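Local coordinates for Low density lipoprotein receptor adapter protein 1 (Rattus norvegicus, PDB 3SO6), which acts as a clathrin-associated sorting adapter for LDL receptor endocytosis, its phosphotyrosine-binding (PID) domain, the part present here, recognising the receptor's NPXY motif, at residues K9-E17 with A28-A36. Sequence-based numbering, arbitrary orientation. Where two conformers were deposited one is given.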
ATOM      1  N   LYS A   9       9.861  -4.834   4.839  1.00 14.54           N
ATOM      2  CA  LYS A   9       9.983  -4.338   6.202  1.00 13.09           C
ATOM      3  C   LYS A   9       9.027  -3.168   6.349  1.00 13.22           C
ATOM      4  O   LYS A   9       8.921  -2.346   5.442  1.00 15.56           O
ATOM      5  CB  LYS A   9      11.403  -3.901   6.477  1.00 15.41           C
ATOM      6  CG  LYS A   9      12.329  -5.079   6.592  1.00 18.72           C
ATOM      7  CD  LYS A   9      13.766  -4.609   6.753  1.00 26.15           C
ATOM      8  CE  LYS A   9      14.845  -5.703   6.523  1.00 31.01           C
ATOM      9  NZ  LYS A   9      16.189  -5.251   6.969  1.00 37.14           N
ATOM     10  N   TYR A  10       8.254  -3.104   7.456  1.00 13.31           N
ATOM     11  CA  TYR A  10       7.262  -2.049   7.666  1.00 13.57           C
ATOM     12  C   TYR A  10       7.917  -0.834   8.294  1.00 11.90           C
ATOM     13  O   TYR A  10       8.493  -0.909   9.365  1.00 14.78           O
ATOM     14  CB  TYR A  10       6.196  -2.571   8.618  1.00 14.12           C
ATOM     15  CG  TYR A  10       5.077  -1.542   8.825  1.00 14.77           C
ATOM     16  CD1 TYR A  10       4.445  -0.851   7.717  1.00 13.92           C
ATOM     17  CD2 TYR A  10       4.619  -1.242  10.109  1.00 15.61           C
ATOM     18  CE1 TYR A  10       3.391   0.002   7.920  1.00 16.22           C
ATOM     19  CE2 TYR A  10       3.545  -0.340  10.288  1.00 17.89           C
ATOM     20  CZ  TYR A  10       2.914   0.269   9.225  1.00 13.51           C
ATOM     21  OH  TYR A  10       1.847   1.110   9.390  1.00 19.27           O
ATOM     22  N   LEU A  11       7.881   0.292   7.579  1.00 12.59           N
ATOM     23  CA  LEU A  11       8.433   1.527   8.151  1.00 12.50           C
ATOM     24  C   LEU A  11       7.487   2.219   9.127  1.00 12.84           C
ATOM     25  O   LEU A  11       7.956   2.778  10.141  1.00 16.01           O
ATOM     26  CB  LEU A  11       8.779   2.471   6.992  1.00 12.87           C
ATOM     27  CG  LEU A  11      10.031   2.083   6.124  1.00 12.06           C
ATOM     28  CD1 LEU A  11      10.011   2.762   4.731  1.00 12.46           C
ATOM     29  CD2 LEU A  11      11.335   2.505   6.846  1.00 15.25           C
ATOM     30  N   GLY A  12       6.206   2.170   8.865  1.00 12.83           N
ATOM     31  CA  GLY A  12       5.244   2.845   9.700  1.00 13.01           C
ATOM     32  C   GLY A  12       4.189   3.573   8.865  1.00 10.05           C
ATOM     33  O   GLY A  12       4.079   3.375   7.639  1.00 11.09           O
ATOM     34  N   MET A  13       3.422   4.385   9.572  1.00 12.72           N
ATOM     35  CA  MET A  13       2.295   5.099   8.961  1.00 13.73           C
ATOM     36  C   MET A  13       2.254   6.526   9.435  1.00 11.66           C
ATOM     37  O   MET A  13       2.762   6.872  10.510  1.00 15.50           O
ATOM     38  CB  MET A  13       0.973   4.377   9.266  1.00 15.76           C
ATOM     39  CG  MET A  13       0.597   4.253  10.720  1.00 24.03           C
ATOM     40  SD  MET A  13      -1.308   4.356  10.776  1.00 39.89           S
ATOM     41  CE  MET A  13      -1.099   6.117  10.077  1.00 19.25           C
ATOM     42  N   THR A  14       1.613   7.326   8.621  1.00 12.90           N
ATOM     43  CA  THR A  14       1.257   8.696   9.000  1.00 12.48           C
ATOM     44  C   THR A  14      -0.064   9.057   8.376  1.00 12.33           C
ATOM     45  O   THR A  14      -0.412   8.533   7.305  1.00 14.36           O
ATOM     46  CB  THR A  14       2.405   9.643   8.533  1.00 14.68           C
ATOM     47  OG1 THR A  14       2.201  10.928   9.125  1.00 17.56           O
ATOM     48  CG2 THR A  14       2.459   9.747   7.020  1.00 14.49           C
ATOM     49  N   LEU A  15      -0.830   9.949   8.966  1.00 14.78           N
ATOM     50  CA  LEU A  15      -2.112  10.432   8.364  1.00 14.86           C
ATOM     51  C   LEU A  15      -1.814  11.376   7.202  1.00 14.32           C
ATOM     52  O   LEU A  15      -0.783  12.097   7.176  1.00 17.52           O
ATOM     53  CB  LEU A  15      -3.006  11.141   9.423  1.00 17.47           C
ATOM     54  CG  LEU A  15      -3.586  10.111  10.438  1.00 22.15           C
ATOM     55  CD1 LEU A  15      -4.628  10.709  11.377  1.00 20.35           C
ATOM     56  CD2 LEU A  15      -4.223   8.887   9.863  1.00 23.67           C
ATOM     57  N   VAL A  16      -2.682  11.382   6.206  1.00 13.40           N
ATOM     58  CA  VAL A  16      -2.608  12.345   5.117  1.00 14.51           C
ATOM     59  C   VAL A  16      -3.967  13.032   5.014  1.00 12.15           C
ATOM     60  O   VAL A  16      -4.996  12.464   5.423  1.00 14.59           O
ATOM     61  CB  VAL A  16      -2.224  11.670   3.770  1.00 13.72           C
ATOM     62  CG1 VAL A  16      -0.753  11.153   3.855  1.00 15.44           C
ATOM     63  CG2 VAL A  16      -3.186  10.542   3.382  1.00 15.84           C
ATOM     64  N   GLU A  17      -3.985  14.198   4.396  1.00 14.58           N
ATOM     65  CA  GLU A  17      -5.264  14.920   4.427  0.50 15.48           C
ATOM     66  C   GLU A  17      -6.136  14.756   3.182  1.00 15.63           C
ATOM     67  O   GLU A  17      -7.335  15.128   3.247  1.00 16.52           O
ATOM     68  CB  GLU A  17      -5.068  16.406   4.808  0.50 16.22           C
ATOM     69  CG  GLU A  17      -4.477  16.605   6.252  0.50 20.63           C
ATOM     70  CD  GLU A  17      -5.300  15.906   7.367  0.50 27.16           C
ATOM     71  OE1 GLU A  17      -6.486  16.254   7.552  0.50 27.63           O
ATOM     72  OE2 GLU A  17      -4.742  15.011   8.070  0.50 31.74           O
ATOM     73  N   ALA A  28       4.525  12.202   3.080  1.00 10.59           N
ATOM     74  CA  ALA A  28       4.198  11.182   4.085  1.00 10.58           C
ATOM     75  C   ALA A  28       5.418  10.254   4.228  1.00 10.18           C
ATOM     76  O   ALA A  28       5.767   9.882   5.338  1.00 11.16           O
ATOM     77  CB  ALA A  28       2.993  10.358   3.698  1.00 11.66           C
ATOM     78  N   VAL A  29       5.939   9.806   3.097  1.00  9.78           N
ATOM     79  CA  VAL A  29       7.054   8.875   3.124  1.00  9.16           C
ATOM     80  C   VAL A  29       8.232   9.589   3.805  1.00 10.35           C
ATOM     81  O   VAL A  29       8.947   8.952   4.591  1.00 10.85           O
ATOM     82  CB  VAL A  29       7.444   8.364   1.698  1.00  9.80           C
ATOM     83  CG1 VAL A  29       8.876   7.685   1.697  1.00 10.81           C
ATOM     84  CG2 VAL A  29       6.378   7.403   1.187  1.00 11.52           C
ATOM     85  N   LYS A  30       8.471  10.888   3.537  1.00 10.57           N
ATOM     86  CA  LYS A  30       9.567  11.568   4.197  1.00 12.13           C
ATOM     87  C   LYS A  30       9.401  11.486   5.725  1.00 11.55           C
ATOM     88  O   LYS A  30      10.366  11.225   6.462  1.00 12.73           O
ATOM     89  CB  LYS A  30       9.632  13.057   3.679  1.00 14.22           C
ATOM     90  CG  LYS A  30      10.614  13.963   4.394  1.00 19.48           C
ATOM     91  CD  LYS A  30      10.493  15.484   3.973  1.00 26.38           C
ATOM     92  CE  LYS A  30      11.788  16.315   4.202  1.00 32.26           C
ATOM     93  NZ  LYS A  30      12.897  15.830   3.233  1.00 33.59           N
ATOM     94  N   ARG A  31       8.178  11.717   6.220  1.00 12.00           N
ATOM     95  CA  ARG A  31       7.931  11.716   7.636  1.00 13.17           C
ATOM     96  C   ARG A  31       8.124  10.334   8.207  1.00 11.36           C
ATOM     97  O   ARG A  31       8.743  10.189   9.302  1.00 12.54           O
ATOM     98  CB  ARG A  31       6.425  12.077   7.902  1.00 15.87           C
ATOM     99  CG  ARG A  31       5.995  13.508   7.761  1.00 21.48           C
ATOM    100  CD  ARG A  31       4.647  13.809   8.402  1.00 22.74           C
ATOM    101  NE  ARG A  31       3.490  13.218   7.705  1.00 20.30           N
ATOM    102  CZ  ARG A  31       2.918  13.700   6.578  1.00 17.46           C
ATOM    103  NH1 ARG A  31       3.484  14.658   5.871  1.00 20.61           N
ATOM    104  NH2 ARG A  31       1.799  13.178   6.108  1.00 20.16           N
ATOM    105  N   ILE A  32       7.549   9.312   7.538  1.00 10.37           N
ATOM    106  CA  ILE A  32       7.608   7.972   8.095  1.00 10.83           C
ATOM    107  C   ILE A  32       9.072   7.517   8.117  1.00  9.94           C
ATOM    108  O   ILE A  32       9.492   6.895   9.092  1.00 10.83           O
ATOM    109  CB  ILE A  32       6.759   7.027   7.174  1.00  9.91           C
ATOM    110  CG1 ILE A  32       5.261   7.354   7.269  1.00 11.83           C
ATOM    111  CG2 ILE A  32       7.026   5.580   7.542  1.00 12.47           C
ATOM    112  CD1 ILE A  32       4.460   6.696   6.131  1.00 12.30           C
ATOM    113  N   VAL A  33       9.808   7.734   7.057  1.00 10.18           N
ATOM    114  CA  VAL A  33      11.226   7.305   7.038  1.00 10.96           C
ATOM    115  C   VAL A  33      12.035   7.996   8.158  1.00  9.43           C
ATOM    116  O   VAL A  33      12.815   7.356   8.832  1.00 10.46           O
ATOM    117  CB  VAL A  33      11.876   7.588   5.635  1.00 10.46           C
ATOM    118  CG1 VAL A  33      13.325   7.465   5.701  1.00 12.97           C
ATOM    119  CG2 VAL A  33      11.289   6.646   4.586  1.00 13.22           C
ATOM    120  N   ALA A  34      11.829   9.299   8.369  1.00 10.56           N
ATOM    121  CA  ALA A  34      12.620  10.023   9.391  1.00 11.07           C
ATOM    122  C   ALA A  34      12.251   9.425  10.775  1.00  9.76           C
ATOM    123  O   ALA A  34      13.152   9.216  11.608  1.00 11.92           O
ATOM    124  CB  ALA A  34      12.352  11.528   9.279  1.00 12.71           C
ATOM    125  N   THR A  35      10.971   9.157  11.007  1.00 10.83           N
ATOM    126  CA  THR A  35      10.559   8.546  12.336  1.00 13.00           C
ATOM    127  C   THR A  35      11.174   7.183  12.522  1.00 11.58           C
ATOM    128  O   THR A  35      11.702   6.876  13.580  1.00 14.77           O
ATOM    129  CB  THR A  35       8.999   8.499  12.450  1.00 13.25           C
ATOM    130  OG1 THR A  35       8.567   9.874  12.328  1.00 17.17           O
ATOM    131  CG2 THR A  35       8.548   7.834  13.731  1.00 16.60           C
ATOM    132  N   ALA A  36      11.246   6.379  11.452  1.00 12.33           N
ATOM    133  CA  ALA A  36      11.774   5.027  11.599  1.00 11.59           C
ATOM    134  C   ALA A  36      13.268   5.115  11.869  1.00 12.35           C
ATOM    135  O   ALA A  36      13.806   4.347  12.701  1.00 14.25           O
ATOM    136  CB  ALA A  36      11.510   4.259  10.305  1.00 13.16           C
TER
HETATM  137  O   HOH W   1       7.884   5.423  11.074  1.00 20.70           O
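The side chains of Thr14 and Arg31 cross at about a right angle, and the guanidinium meets the strand through its edge. Arg31 NE gives Thr14 OG1 a nearly straight hydrogen bond (3.0 Å, 171°) lying in the guanidinium plane, while NH2 reaches the backbone O of Leu15 at 3.0 Å along a more bent path. With OG1 anti to the backbone N (chi1 -169°), the hydroxyl meets Arg31 and CG2 presses on Ala28 CB, a tight 3.4 Å. A valine here would probably leave Arg31 NE without its acceptor and the guanidinium freer to turn. Ile32 continues the apolar seam, its CG2 3.6 Å from Leu11 CB; Leu11 rests CD1 beside Val33 CG2 and CD2 on Ala36 CB. Ile32 CD1 also lies against the carbonyl O of Gly12. One water donates to both Leu11 O and Ile32 O, tying strand to helix. Behind this, Leu11 and Gly12 form a classic beta bulge opposite Ala103 on strand 99-105, and Ala28 also touches Cys101. Helix 22-38 thus packs across the first strand of the PTB domain through an apolar seam, with Arg31 spending two N-H groups on neutral oxygens at its exposed margin, so the polar link is made of hydrogen bonds, not a salt bridge.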